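Local coordinates for putative lipoprotein (Bacteroides fragilis, PDB 3NQI) that is of unknown function but is a putative lipoprotein, possibly lipid-binding, with a strand-rich fold and bound cadmium ions, at residues A[25-30]-A[69-74]; A[122-127]-A[166-171]; A[146-151]-A[182-187]; A[152-157]-A[197-202]. All coordinates share one frame; numbering follows the deposited sequence.

Contact 1: A[25-30]-A[69-74]; sequences VTFTDA and IKITLL
The first torsions of F27 (chi1 -51°) and L73 (chi1 -66°) put CG of each residue opposite its own carbonyl carbon and beside its backbone N, and from there the two side chains approach from opposite directions. They illustrate how a small barrel-like domain fills its middle. Strands 11-21, 24-28, 34-37, 68-73 and 49-56 pair in turn around a closed ring, and strands 24-28 and 68-73 are not paired with each other, so they meet through side chains alone here. L73 brings both methyl branches to a single ring atom: CD1 lies 4.0 Å from F27 CE2, and L73 CD2 is 4.2 Å from the same CE2. CD1 approaches the edge of the phenyl ring, near its plane. The neighbouring carbon of the ring takes the second partner, since F27 CD2 lies 4.4 Å from I71 CD1 in an oblique approach. I71 and L73 are two residues apart on one strand, and both direct their CB toward the facing strand. Around this trio, V16 of strand 11-21 packs on F27, P37 of strand 34-37 also touches F27, and I52 and C54 of strand 49-56 reach L73 and I71. All three touching residues are buried and the groups that meet are hydrocarbon, so the contact rests on dispersion and the exclusion of water, with no directional bond to fix how the ring is turned.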
# COMPACT_ATOMS: atom_id res chain seq x y z
N VAL A 25 6.16 19.60 -8.00
CA VAL A 25 5.96 18.49 -7.07
C VAL A 25 7.03 18.48 -5.99
O VAL A 25 8.21 18.56 -6.30
CB VAL A 25 6.03 17.15 -7.79
CG1 VAL A 25 5.94 15.99 -6.77
CG2 VAL A 25 4.96 17.06 -8.85
N THR A 26 6.63 18.40 -4.71
CA THR A 26 7.59 18.06 -3.65
C THR A 26 7.07 16.81 -2.91
O THR A 26 6.00 16.31 -3.22
CB THR A 26 7.85 19.22 -2.66
OG1 THR A 26 6.72 19.40 -1.80
CG2 THR A 26 8.14 20.52 -3.41
N PHE A 27 7.84 16.34 -1.95
CA PHE A 27 7.45 15.21 -1.10
C PHE A 27 7.52 15.52 0.39
O PHE A 27 8.19 16.47 0.80
CB PHE A 27 8.36 14.03 -1.41
CG PHE A 27 8.46 13.73 -2.87
CD1 PHE A 27 7.45 13.04 -3.52
CD2 PHE A 27 9.55 14.17 -3.61
CE1 PHE A 27 7.54 12.76 -4.86
CE2 PHE A 27 9.65 13.91 -4.96
CZ PHE A 27 8.64 13.21 -5.59
N THR A 28 6.80 14.73 1.18
CA THR A 28 6.86 14.83 2.66
C THR A 28 7.10 13.45 3.26
O THR A 28 6.32 12.54 2.99
CB THR A 28 5.56 15.43 3.23
OG1 THR A 28 5.38 16.74 2.67
CG2 THR A 28 5.60 15.52 4.78
N ASP A 29 8.16 13.27 4.06
CA ASP A 29 8.42 11.95 4.63
C ASP A 29 7.52 11.72 5.84
O ASP A 29 6.75 12.61 6.23
CB ASP A 29 9.93 11.74 4.94
CG ASP A 29 10.43 12.59 6.10
OD1 ASP A 29 9.63 13.19 6.85
OD2 ASP A 29 11.68 12.64 6.26
N ALA A 30 7.61 10.52 6.42
CA ALA A 30 6.75 10.13 7.58
C ALA A 30 7.02 10.97 8.83
O ALA A 30 6.14 11.15 9.66
CB ALA A 30 6.91 8.64 7.88
N ILE A 69 14.22 19.98 3.22
CA ILE A 69 15.53 19.51 2.82
C ILE A 69 15.52 19.42 1.30
O ILE A 69 14.56 18.91 0.70
CB ILE A 69 15.82 18.10 3.45
CG1 ILE A 69 15.93 18.21 4.98
CG2 ILE A 69 17.12 17.51 2.92
CD1 ILE A 69 16.13 16.87 5.71
N LYS A 70 16.57 19.92 0.66
CA LYS A 70 16.71 19.82 -0.79
C LYS A 70 17.27 18.44 -1.14
O LYS A 70 18.26 18.01 -0.54
CB LYS A 70 17.67 20.88 -1.33
CG LYS A 70 17.31 22.29 -0.95
CD LYS A 70 16.70 23.07 -2.09
CE LYS A 70 16.90 24.56 -1.83
NZ LYS A 70 16.18 25.40 -2.82
N ILE A 71 16.65 17.74 -2.08
CA ILE A 71 17.11 16.41 -2.46
C ILE A 71 17.34 16.26 -3.97
O ILE A 71 16.81 16.99 -4.78
CB ILE A 71 16.13 15.28 -2.01
CG1 ILE A 71 14.73 15.48 -2.59
CG2 ILE A 71 16.04 15.21 -0.48
CD1 ILE A 71 13.88 14.21 -2.64
N THR A 72 18.14 15.27 -4.32
CA THR A 72 18.28 14.82 -5.69
C THR A 72 17.68 13.41 -5.78
O THR A 72 18.13 12.51 -5.10
CB THR A 72 19.79 14.84 -6.09
OG1 THR A 72 20.24 16.19 -6.07
CG2 THR A 72 20.02 14.23 -7.50
N LEU A 73 16.65 13.25 -6.61
CA LEU A 73 16.09 11.94 -6.87
C LEU A 73 17.10 11.15 -7.67
O LEU A 73 17.71 11.67 -8.63
CB LEU A 73 14.76 12.06 -7.63
CG LEU A 73 13.67 12.72 -6.77
CD1 LEU A 73 12.55 13.32 -7.61
CD2 LEU A 73 13.08 11.69 -5.76
N LEU A 74 17.30 9.90 -7.26
CA LEU A 74 18.21 8.98 -7.92
C LEU A 74 17.50 7.95 -8.85
O LEU A 74 18.16 7.14 -9.51
CB LEU A 74 19.05 8.29 -6.85
CG LEU A 74 20.03 9.20 -6.08
CD1 LEU A 74 20.73 8.44 -4.94
CD2 LEU A 74 21.09 9.83 -7.00

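Contact 2: A[122-127]-A[166-171]; sequences NTIVLP and LKLYLR
I124 and L168 meet across the inside of a curled beta structure, an example of strands that face one another without being paired. The pairing path from strand 123-132 to strand 165-174 runs through strands 186-195, 78-87 and 148-155, and the CA atoms of I124 and L168 stand 11.4 Å apart. From CB, which points at the opposite strand, the I124 side chain divides. CG1 takes the crowded position between the backbone N and the carbonyl carbon (chi1 59°), while CG2 lies beside the backbone N. Acting as a spacer, CG1 continues almost fully extended and carries CD1 forward. That methyl meets L168 CD1 tip to tip at 4.1 Å, and L152 of the intervening strand 148-155 packs on the same side chain. Two residues further along each strand the backbones draw closer, with L126 CA and L170 CA 9.6 Å apart, and the geometry changes. The two leucines overlap side by side, running in opposite senses. Y194 of strand 186-195 packs on L126, and F150 on L170. L170 has its CG anti to the backbone N (chi1 178°), and chi2 of 60° then turns its CD1 to 4.0 Å from L126 CD2.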
# COMPACT_ATOMS: atom_id res chain seq x y z
N ASN A 122 -4.21 9.61 8.24
CA ASN A 122 -5.11 9.30 7.09
C ASN A 122 -4.67 8.17 6.15
O ASN A 122 -5.40 7.83 5.20
CB ASN A 122 -5.18 10.55 6.22
CG ASN A 122 -5.81 11.75 6.95
OD1 ASN A 122 -6.95 11.70 7.39
ND2 ASN A 122 -5.06 12.83 7.08
N THR A 123 -3.45 7.68 6.33
CA THR A 123 -2.84 6.76 5.37
C THR A 123 -2.13 5.59 6.03
O THR A 123 -1.31 5.76 6.93
CB THR A 123 -1.80 7.47 4.43
OG1 THR A 123 -2.42 8.58 3.79
CG2 THR A 123 -1.22 6.49 3.33
N ILE A 124 -2.40 4.40 5.52
CA ILE A 124 -1.62 3.26 5.93
C ILE A 124 -0.98 2.60 4.68
O ILE A 124 -1.42 2.85 3.55
CB ILE A 124 -2.43 2.21 6.71
CG1 ILE A 124 -3.58 1.72 5.85
CG2 ILE A 124 -2.94 2.81 8.10
CD1 ILE A 124 -4.33 0.48 6.43
N VAL A 125 0.09 1.84 4.94
CA VAL A 125 0.91 1.28 3.90
C VAL A 125 1.08 -0.23 4.05
O VAL A 125 1.42 -0.70 5.13
CB VAL A 125 2.27 1.97 3.80
CG1 VAL A 125 3.09 1.33 2.60
CG2 VAL A 125 2.06 3.48 3.53
N LEU A 126 0.80 -0.96 2.96
CA LEU A 126 1.07 -2.41 2.90
C LEU A 126 2.32 -2.72 2.08
O LEU A 126 2.38 -2.40 0.93
CB LEU A 126 -0.14 -3.17 2.36
CG LEU A 126 -1.32 -3.49 3.28
CD1 LEU A 126 -1.74 -2.34 4.06
CD2 LEU A 126 -2.50 -4.13 2.37
N PRO A 127 3.36 -3.32 2.70
CA PRO A 127 4.39 -3.94 1.86
C PRO A 127 3.84 -5.23 1.27
O PRO A 127 3.33 -6.03 2.05
CB PRO A 127 5.51 -4.25 2.84
CG PRO A 127 5.04 -3.79 4.16
CD PRO A 127 3.58 -3.65 4.13
N LEU A 166 -10.63 -1.82 13.87
CA LEU A 166 -11.12 -1.65 12.49
C LEU A 166 -10.50 -2.75 11.63
O LEU A 166 -9.31 -2.77 11.43
CB LEU A 166 -10.71 -0.30 11.94
CG LEU A 166 -10.99 0.04 10.48
CD1 LEU A 166 -12.50 -0.12 10.21
CD2 LEU A 166 -10.56 1.46 10.18
N LYS A 167 -11.32 -3.64 11.09
CA LYS A 167 -10.83 -4.81 10.37
C LYS A 167 -10.99 -4.56 8.87
O LYS A 167 -12.11 -4.22 8.38
CB LYS A 167 -11.60 -6.06 10.79
CG LYS A 167 -11.18 -7.34 10.00
CD LYS A 167 -11.55 -8.69 10.66
CE LYS A 167 -12.81 -8.67 11.51
NZ LYS A 167 -13.00 -9.97 12.18
N LEU A 168 -9.89 -4.70 8.15
CA LEU A 168 -9.89 -4.52 6.69
C LEU A 168 -9.43 -5.80 5.97
O LEU A 168 -8.46 -6.42 6.36
CB LEU A 168 -8.99 -3.37 6.31
CG LEU A 168 -9.29 -2.01 6.98
CD1 LEU A 168 -8.20 -0.99 6.51
CD2 LEU A 168 -10.71 -1.57 6.66
N TYR A 169 -10.16 -6.22 4.94
CA TYR A 169 -9.77 -7.39 4.17
C TYR A 169 -8.95 -6.97 2.95
O TYR A 169 -9.35 -6.08 2.24
CB TYR A 169 -11.01 -8.17 3.71
CG TYR A 169 -11.62 -8.91 4.85
CD1 TYR A 169 -12.41 -8.27 5.79
CD2 TYR A 169 -11.36 -10.29 5.03
CE1 TYR A 169 -12.93 -8.97 6.85
CE2 TYR A 169 -11.87 -10.98 6.09
CZ TYR A 169 -12.66 -10.32 7.00
OH TYR A 169 -13.21 -11.00 8.05
N LEU A 170 -7.77 -7.56 2.75
CA LEU A 170 -7.04 -7.39 1.46
C LEU A 170 -7.66 -8.27 0.41
O LEU A 170 -7.66 -9.52 0.57
CB LEU A 170 -5.60 -7.78 1.58
CG LEU A 170 -4.75 -7.70 0.30
CD1 LEU A 170 -4.76 -6.25 -0.22
CD2 LEU A 170 -3.32 -8.10 0.64
N ARG A 171 -8.25 -7.65 -0.61
CA ARG A 171 -8.74 -8.38 -1.73
C ARG A 171 -7.78 -8.21 -2.94
O ARG A 171 -7.61 -7.11 -3.48
CB ARG A 171 -10.20 -8.01 -2.07
CG ARG A 171 -11.17 -8.12 -0.90
CD ARG A 171 -11.22 -9.54 -0.27
NE ARG A 171 -12.47 -9.76 0.45
CZ ARG A 171 -12.72 -10.79 1.26
NH1 ARG A 171 -11.82 -11.74 1.49
NH2 ARG A 171 -13.92 -10.88 1.84

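Contact 3: A[146-151]-A[182-187]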
# COMPACT_ATOMS: atom_id res chain seq x y z
N ALA A 146 0.39 -3.93 -13.93
CA ALA A 146 -0.98 -3.37 -13.96
C ALA A 146 -2.08 -4.40 -13.77
O ALA A 146 -3.20 -4.02 -13.53
CB ALA A 146 -1.23 -2.65 -15.28
N LYS A 147 -1.81 -5.68 -13.98
CA LYS A 147 -2.80 -6.72 -13.74
C LYS A 147 -3.11 -6.98 -12.26
O LYS A 147 -4.06 -7.67 -11.96
CB LYS A 147 -2.33 -8.03 -14.37
CG LYS A 147 -2.37 -8.03 -15.89
CD LYS A 147 -1.99 -9.41 -16.48
CE LYS A 147 -2.25 -9.47 -17.99
NZ LYS A 147 -3.69 -9.67 -18.45
N HIS A 148 -2.23 -6.56 -11.35
CA HIS A 148 -2.37 -6.87 -9.96
C HIS A 148 -2.99 -5.72 -9.21
O HIS A 148 -2.39 -4.65 -9.14
CB HIS A 148 -0.97 -7.13 -9.38
CG HIS A 148 -0.26 -8.28 -10.04
ND1 HIS A 148 -0.28 -9.56 -9.53
CD2 HIS A 148 0.42 -8.34 -11.21
CE1 HIS A 148 0.38 -10.37 -10.35
NE2 HIS A 148 0.79 -9.66 -11.40
N THR A 149 -4.12 -5.97 -8.58
CA THR A 149 -4.78 -4.93 -7.78
C THR A 149 -5.00 -5.43 -6.38
O THR A 149 -5.45 -6.59 -6.18
CB THR A 149 -6.11 -4.44 -8.41
OG1 THR A 149 -6.99 -5.52 -8.52
CG2 THR A 149 -5.91 -3.77 -9.81
N PHE A 150 -4.61 -4.59 -5.43
CA PHE A 150 -4.65 -4.87 -4.02
C PHE A 150 -5.62 -3.87 -3.40
O PHE A 150 -5.26 -2.69 -3.17
CB PHE A 150 -3.24 -4.73 -3.40
CG PHE A 150 -2.21 -5.58 -4.05
CD1 PHE A 150 -2.06 -6.89 -3.65
CD2 PHE A 150 -1.46 -5.08 -5.12
CE1 PHE A 150 -1.11 -7.71 -4.27
CE2 PHE A 150 -0.48 -5.85 -5.73
CZ PHE A 150 -0.30 -7.18 -5.30
N THR A 151 -6.84 -4.33 -3.16
CA THR A 151 -7.88 -3.46 -2.64
C THR A 151 -8.19 -3.77 -1.20
O THR A 151 -8.44 -4.97 -0.86
CB THR A 151 -9.15 -3.67 -3.46
OG1 THR A 151 -8.87 -3.35 -4.79
CG2 THR A 151 -10.34 -2.79 -2.97
N ALA A 182 -2.09 -19.25 -11.61
CA ALA A 182 -1.44 -20.36 -10.89
C ALA A 182 0.05 -20.54 -11.25
O ALA A 182 0.84 -20.88 -10.36
CB ALA A 182 -2.21 -21.68 -11.11
N GLU A 183 0.44 -20.24 -12.49
CA GLU A 183 1.81 -20.42 -12.93
C GLU A 183 2.80 -19.32 -12.51
O GLU A 183 4.00 -19.52 -12.57
CB GLU A 183 1.84 -20.56 -14.46
N ARG A 184 2.30 -18.15 -12.09
CA ARG A 184 3.19 -17.05 -11.77
C ARG A 184 4.11 -17.41 -10.62
O ARG A 184 3.65 -17.90 -9.58
CB ARG A 184 2.40 -15.77 -11.46
CG ARG A 184 1.76 -15.17 -12.69
CD ARG A 184 0.88 -14.02 -12.30
NE ARG A 184 0.67 -13.11 -13.40
CZ ARG A 184 -0.20 -13.31 -14.37
NH1 ARG A 184 -0.93 -14.44 -14.43
NH2 ARG A 184 -0.30 -12.44 -15.37
N ALA A 185 5.40 -17.18 -10.82
CA ALA A 185 6.45 -17.60 -9.87
C ALA A 185 7.58 -16.59 -9.69
O ALA A 185 8.54 -16.87 -8.93
CB ALA A 185 7.06 -19.03 -10.27
N THR A 186 7.48 -15.42 -10.30
CA THR A 186 8.56 -14.44 -10.20
C THR A 186 8.34 -13.51 -9.00
O THR A 186 7.40 -12.76 -8.97
CB THR A 186 8.72 -13.67 -11.51
OG1 THR A 186 8.87 -14.61 -12.58
CG2 THR A 186 9.95 -12.66 -11.46
N ARG A 187 9.24 -13.56 -8.02
CA ARG A 187 9.07 -12.78 -6.82
C ARG A 187 9.23 -11.28 -7.09
O ARG A 187 10.17 -10.87 -7.78
CB ARG A 187 10.06 -13.21 -5.74
CG ARG A 187 9.81 -12.53 -4.40
CD ARG A 187 10.79 -13.01 -3.35
NE ARG A 187 12.14 -12.65 -3.71
CZ ARG A 187 13.25 -13.27 -3.31
NH1 ARG A 187 13.21 -14.35 -2.55
NH2 ARG A 187 14.42 -12.82 -3.72
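K147 stands just before strand 148-155, where its aliphatic chain crosses the end of R184 at about a right angle, with K147 CD 3.6 Å from R184 NH2. Contact falls on a methylene because the last torsion (chi4 -78°) bends the ammonium aside: K147 NZ ends 5.4 Å from R184 NH2 and is hydrogen-bonded to the carbonyl O of E175. Next comes H148, whose ring lies alongside the R184 chain and runs the other way. H148 NE2 comes to 4.0 Å from R184 NE, obliquely, and the imidazole and guanidinium planes are 74° apart. These two nitrogens are not bonded to each other; both hold OE2 of E144, the histidine by a hydrogen bond and the arginine by a salt bridge, while R184 NH2 forms a second salt bridge with D176. H148 ND1 is hydrogen-bonded to the hydroxyl of Y172, so both ring nitrogens have partners. The carboxylates would offset the positive charge gathered here. The arrangement is that of a largely buried polar network in which a shared carboxylate, E144, bridges H148 and R184, linking the start of a strand to the turn between helix 178-183 and strand 186-195.

Contact 4: A[152-157]-A[197-202]; sequences LVCYTD and SQILRE
The last part of strand 148-155 runs into a short 3-10 turn at residues 156-157, while residues 197-202 form the first part of a helix. The C154 and I199 CA atoms are 6.9 Å apart, and those of T156 and E202 7.4 Å, so the helix stays close as the other chain changes from strand to turn. This is a compact case of a helix laid against a strand by side-chain packing. C154 directs its CB at the helix and meets the branch methyl of I199: C154 CB lies 3.6 Å from I199 CG2, and C154 SG follows at 3.9 Å from the same CG2. The thiol sulfur reaches that position because it lies anti to the backbone N (chi1 -176°), beside the carbonyl carbon. I199 was modelled in two conformers, and the closeness of its CG2 to C154 is therefore to be taken with caution. One helical turn further on, the touch is looser and rests on carbon alone, T156 CG2 approaching E202 CB at 4.4 Å. Chi2 (-68°) then bends the E202 chain, and only CB comes within contact distance of T156. E202 OE2 is instead salt-bridged on its anti side to R201 NH1 at 3.1 Å, a bond to be read cautiously because R201 also has two modelled conformers. The helix follows strand 186-195 in the chain and is seated by neighbours on two strands: I199 rests on T86 of strand 78-87, L200 on L166 of strand 165-174, and L168 of that same strand flanks C154.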
# COMPACT_ATOMS: atom_id res chain seq x y z
N LEU A 152 -8.17 -2.75 -0.33
CA LEU A 152 -8.62 -2.95 1.07
C LEU A 152 -10.11 -2.70 1.18
O LEU A 152 -10.60 -1.63 0.74
CB LEU A 152 -7.90 -2.08 2.07
CG LEU A 152 -6.48 -2.48 2.36
CD1 LEU A 152 -5.92 -1.41 3.33
CD2 LEU A 152 -6.39 -3.97 2.95
N VAL A 153 -10.82 -3.66 1.78
CA VAL A 153 -12.27 -3.56 1.92
C VAL A 153 -12.66 -3.59 3.41
O VAL A 153 -12.25 -4.47 4.18
CB VAL A 153 -13.01 -4.66 1.09
CG1 VAL A 153 -14.59 -4.46 1.07
CG2 VAL A 153 -12.44 -4.75 -0.37
N CYS A 154 -13.43 -2.59 3.80
CA CYS A 154 -14.14 -2.54 5.08
C CYS A 154 -15.60 -2.93 4.84
O CYS A 154 -16.34 -2.26 4.07
CB CYS A 154 -14.09 -1.14 5.62
SG CYS A 154 -14.85 -1.02 7.25
N TYR A 155 -16.03 -4.03 5.45
CA TYR A 155 -17.44 -4.47 5.38
C TYR A 155 -18.17 -3.80 6.53
O TYR A 155 -18.05 -4.20 7.68
CB TYR A 155 -17.60 -6.00 5.40
CG TYR A 155 -16.91 -6.62 4.21
CD1 TYR A 155 -17.46 -6.52 2.93
CD2 TYR A 155 -15.70 -7.24 4.34
CE1 TYR A 155 -16.81 -7.05 1.83
CE2 TYR A 155 -15.04 -7.78 3.26
CZ TYR A 155 -15.58 -7.69 2.01
OH TYR A 155 -14.89 -8.18 0.93
N THR A 156 -18.95 -2.79 6.22
CA THR A 156 -19.47 -1.96 7.30
C THR A 156 -20.56 -2.61 8.17
O THR A 156 -20.71 -2.23 9.32
CB THR A 156 -19.92 -0.63 6.75
OG1 THR A 156 -20.92 -0.86 5.75
CG2 THR A 156 -18.72 0.10 6.18
N ASP A 157 -21.28 -3.62 7.66
CA ASP A 157 -22.22 -4.39 8.49
C ASP A 157 -21.53 -5.04 9.68
O ASP A 157 -22.16 -5.31 10.66
CB ASP A 157 -22.92 -5.52 7.70
CG ASP A 157 -24.02 -5.00 6.76
OD1 ASP A 157 -24.37 -3.79 6.81
OD2 ASP A 157 -24.53 -5.82 5.95
N SER A 197 -9.40 7.81 5.17
CA SER A 197 -10.25 8.76 5.89
C SER A 197 -11.73 8.43 5.72
O SER A 197 -12.51 8.53 6.67
CB SER A 197 -9.98 10.19 5.44
OG SER A 197 -8.67 10.55 5.80
N GLN A 198 -12.10 8.00 4.55
CA GLN A 198 -13.52 7.66 4.33
C GLN A 198 -13.89 6.42 5.14
O GLN A 198 -14.95 6.39 5.75
CB GLN A 198 -13.84 7.47 2.86
CG GLN A 198 -13.84 8.80 2.06
CD GLN A 198 -14.19 8.64 0.59
OE1 GLN A 198 -14.22 7.53 0.08
NE2 GLN A 198 -14.47 9.75 -0.09
N ILE A 199 -12.96 5.47 5.24
CA ILE A 199 -13.18 4.24 6.00
C ILE A 199 -13.32 4.59 7.48
O ILE A 199 -14.25 4.12 8.15
CB ILE A 199 -12.04 3.23 5.86
CG1 ILE A 199 -11.68 2.93 4.40
CG2 ILE A 199 -12.43 1.96 6.56
CD1 ILE A 199 -12.84 2.80 3.49
N LEU A 200 -12.40 5.42 7.97
CA LEU A 200 -12.42 5.87 9.36
C LEU A 200 -13.71 6.62 9.70
O LEU A 200 -14.25 6.40 10.77
CB LEU A 200 -11.18 6.68 9.72
CG LEU A 200 -9.86 5.88 9.80
CD1 LEU A 200 -8.58 6.79 9.73
CD2 LEU A 200 -9.82 5.02 11.07
N ARG A 201 -14.20 7.46 8.79
CA ARG A 201 -15.43 8.20 8.99
C ARG A 201 -16.61 7.23 9.20
O ARG A 201 -17.40 7.40 10.15
CB ARG A 201 -15.69 9.13 7.79
CG ARG A 201 -16.64 10.26 8.07
CD ARG A 201 -17.16 10.91 6.80
NE ARG A 201 -17.48 9.91 5.78
CZ ARG A 201 -18.53 9.10 5.78
NH1 ARG A 201 -19.42 9.11 6.74
NH2 ARG A 201 -18.66 8.23 4.80
N GLU A 202 -16.72 6.21 8.34
CA GLU A 202 -17.80 5.20 8.45
C GLU A 202 -17.68 4.35 9.69
O GLU A 202 -18.66 4.07 10.34
CB GLU A 202 -17.90 4.31 7.20
CG GLU A 202 -18.66 5.01 6.10
CD GLU A 202 -20.14 5.18 6.43
OE1 GLU A 202 -20.92 4.23 6.22
OE2 GLU A 202 -20.57 6.21 6.93

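Contacts 2, 3 and 4 form one connected region, whereas contact 1 stands in a ring of strands joined to the rest through the pairing of 49-56 with 78-87. Its centre is 25 Å from that of contact 2, with nearest atoms about 8 Å apart, and about 30 and 31 Å from those of contacts 3 and 4. Strand 148-155 serves both contact 3 and contact 4, whose centres lie 25 Å apart, and it pairs with strand 165-174 of contact 2: R171 N is 2.7 Å from T151 O, and Y169 N is 2.8 Å from V153 O. Contact 2 is only 10 Å from contact 4 by centres. Cadmium ions lie about 8 to 9 Å from the side chains of L73, L168 and C154, near these contacts but not bound by them.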